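Alanine racemase (Acinetobacter baumannii, PDB 4QHR) is a two-domain enzyme of the alanine racemase family, with an N-terminal TIM-barrel domain and a lysine-bound pyridoxal phosphate cofactor. Local coordinates at residues D44-L49 with L64-L69. Residues are numbered along the deposited sequence; the frame is centred on the assembly and turned at random.
Sequences DCLAAL and LEIREL
Leu-46 and Ile-66 join two consecutive outer helical segments of the alpha/beta (TIM) barrel, where the chain passes from helix 42-45 through strand 54-57 to helix 60-68. Their CA atoms stand 8.0 Å apart, and the link is made by side chains alone, with no hydrogen bond crossing it. One methyl group carries the contact: Leu-46 CD1 lies 3.9 Å from Ile-66 CG1 and 4.1 Å from Ile-66 CG2, so it sits against both branches at the beta-branched carbon. The two side chains cross at about a right angle, with the leucine reaching across the isoleucine rather than running beside it. In Leu-46, CG lies anti to the carbonyl carbon (chi1 -63°) and CD1 continues the chain in extended form (chi2 177°), which carries this methyl out to the facing helix. Leu-69 adds a more exposed border, its CD1 4.1 Å from the same Leu-46 CD1. The small buried surface, 123 Å² over both sides, fits a contact focused on one leucine. Within 64-69, the backbone bond from Leu-69 N to Glu-65 O, 3.0 Å, ties Leu-69, just past the end of helix 60-68, back to its last turn. On the barrel strand between the two helices in sequence, Phe-55 touches both Leu-46 and Ile-66; Phe-71, in the loop after helix 60-68, also meets both, while Val-42 of helix 42-45 packs on Leu-69.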
loop_
_atom_site.group_PDB
_atom_site.type_symbol
_atom_site.label_atom_id
_atom_site.label_comp_id
_atom_site.label_asym_id
_atom_site.label_seq_id
_atom_site.Cartn_x
_atom_site.Cartn_y
_atom_site.Cartn_z
ATOM N N ASP A 44 14.985 -6.213 9.383
ATOM C CA ASP A 44 14.965 -7.638 9.097
ATOM C C ASP A 44 15.877 -8.084 7.976
ATOM O O ASP A 44 16.053 -9.292 7.877
ATOM C CB ASP A 44 13.501 -8.104 8.798
ATOM C CG ASP A 44 12.625 -8.202 10.069
ATOM O OD1 ASP A 44 13.159 -8.446 11.175
ATOM O OD2 ASP A 44 11.388 -8.059 9.975
ATOM N N CYS A 45 16.434 -7.172 7.144
ATOM C CA CYS A 45 17.156 -7.491 5.903
ATOM C C CYS A 45 18.665 -7.146 5.865
ATOM O O CYS A 45 19.473 -7.821 5.182
ATOM C CB CYS A 45 16.553 -6.778 4.704
ATOM S SG CYS A 45 14.922 -7.367 4.233
ATOM N N LEU A 46 19.029 -6.104 6.595
ATOM C CA LEU A 46 20.416 -5.616 6.551
ATOM C C LEU A 46 21.377 -6.701 7.060
ATOM O O LEU A 46 22.418 -6.939 6.434
ATOM C CB LEU A 46 20.592 -4.338 7.347
ATOM C CG LEU A 46 19.821 -3.101 6.894
ATOM C CD1 LEU A 46 20.050 -1.920 7.837
ATOM C CD2 LEU A 46 20.203 -2.717 5.474
ATOM N N ALA A 47 21.038 -7.363 8.175
ATOM C CA ALA A 47 21.926 -8.417 8.723
ATOM C C ALA A 47 22.093 -9.512 7.703
ATOM O O ALA A 47 23.201 -9.933 7.425
ATOM C CB ALA A 47 21.385 -8.977 10.035
ATOM N N ALA A 48 20.985 -9.958 7.106
ATOM C CA ALA A 48 21.065 -11.010 6.064
ATOM C C ALA A 48 21.890 -10.585 4.859
ATOM O O ALA A 48 22.435 -11.439 4.141
ATOM C CB ALA A 48 19.695 -11.412 5.590
ATOM N N LEU A 49 21.927 -9.293 4.604
ATOM C CA LEU A 49 22.669 -8.739 3.456
ATOM C C LEU A 49 24.041 -8.097 3.884
ATOM O O LEU A 49 24.651 -7.353 3.122
ATOM C CB LEU A 49 21.800 -7.705 2.727
ATOM C CG LEU A 49 20.478 -8.212 2.137
ATOM C CD1 LEU A 49 19.630 -7.035 1.666
ATOM C CD2 LEU A 49 20.769 -9.160 0.977
ATOM N N LEU A 64 20.213 7.273 7.281
ATOM C CA LEU A 64 20.281 7.484 8.758
ATOM C C LEU A 64 19.627 6.301 9.515
ATOM O O LEU A 64 20.027 5.927 10.612
ATOM C CB LEU A 64 19.580 8.805 9.115
ATOM C CG LEU A 64 20.348 10.099 8.707
ATOM C CD1 LEU A 64 19.500 11.320 8.973
ATOM C CD2 LEU A 64 21.704 10.217 9.441
ATOM N N GLU A 65 18.581 5.723 8.939
ATOM C CA GLU A 65 17.956 4.543 9.550
ATOM C C GLU A 65 18.953 3.361 9.612
ATOM O O GLU A 65 19.018 2.604 10.581
ATOM C CB GLU A 65 16.708 4.166 8.760
ATOM C CG GLU A 65 15.837 3.164 9.449
ATOM C CD GLU A 65 14.554 2.834 8.694
ATOM O OE1 GLU A 65 14.432 3.171 7.484
ATOM O OE2 GLU A 65 13.676 2.229 9.389
ATOM N N ILE A 66 19.686 3.155 8.534
ATOM C CA ILE A 66 20.693 2.093 8.494
ATOM C C ILE A 66 21.716 2.299 9.627
ATOM O O ILE A 66 22.116 1.342 10.328
ATOM C CB ILE A 66 21.403 2.069 7.150
ATOM C CG1 ILE A 66 20.408 1.577 6.073
ATOM C CG2 ILE A 66 22.641 1.194 7.203
ATOM C CD1 ILE A 66 20.930 1.637 4.659
ATOM N N ARG A 67 22.133 3.537 9.791
ATOM C CA ARG A 67 23.209 3.858 10.755
ATOM C C ARG A 67 22.689 3.687 12.159
ATOM O O ARG A 67 23.370 3.126 12.979
ATOM C CB ARG A 67 23.723 5.263 10.546
ATOM C CG ARG A 67 24.586 5.420 9.326
ATOM C CD ARG A 67 26.021 5.048 9.627
ATOM N NE ARG A 67 26.838 5.235 8.419
ATOM C CZ ARG A 67 27.073 4.286 7.507
ATOM N NH1 ARG A 67 26.621 3.046 7.643
ATOM N NH2 ARG A 67 27.772 4.556 6.428
ATOM N N GLU A 68 21.488 4.191 12.402
ATOM C CA GLU A 68 20.777 4.035 13.692
ATOM C C GLU A 68 20.632 2.584 14.079
ATOM O O GLU A 68 20.661 2.265 15.288
ATOM C CB GLU A 68 19.423 4.694 13.608
ATOM C CG GLU A 68 18.535 4.589 14.813
ATOM C CD GLU A 68 17.292 5.431 14.608
ATOM O OE1 GLU A 68 16.561 5.176 13.604
ATOM O OE2 GLU A 68 17.067 6.375 15.400
ATOM N N LEU A 69 20.511 1.698 13.080
ATOM C CA LEU A 69 20.401 0.262 13.352
ATOM C C LEU A 69 21.730 -0.413 13.635
ATOM O O LEU A 69 21.768 -1.638 13.878
ATOM C CB LEU A 69 19.625 -0.465 12.209
ATOM C CG LEU A 69 18.141 -0.138 12.116
ATOM C CD1 LEU A 69 17.504 -0.635 10.807
ATOM C CD2 LEU A 69 17.414 -0.795 13.283
#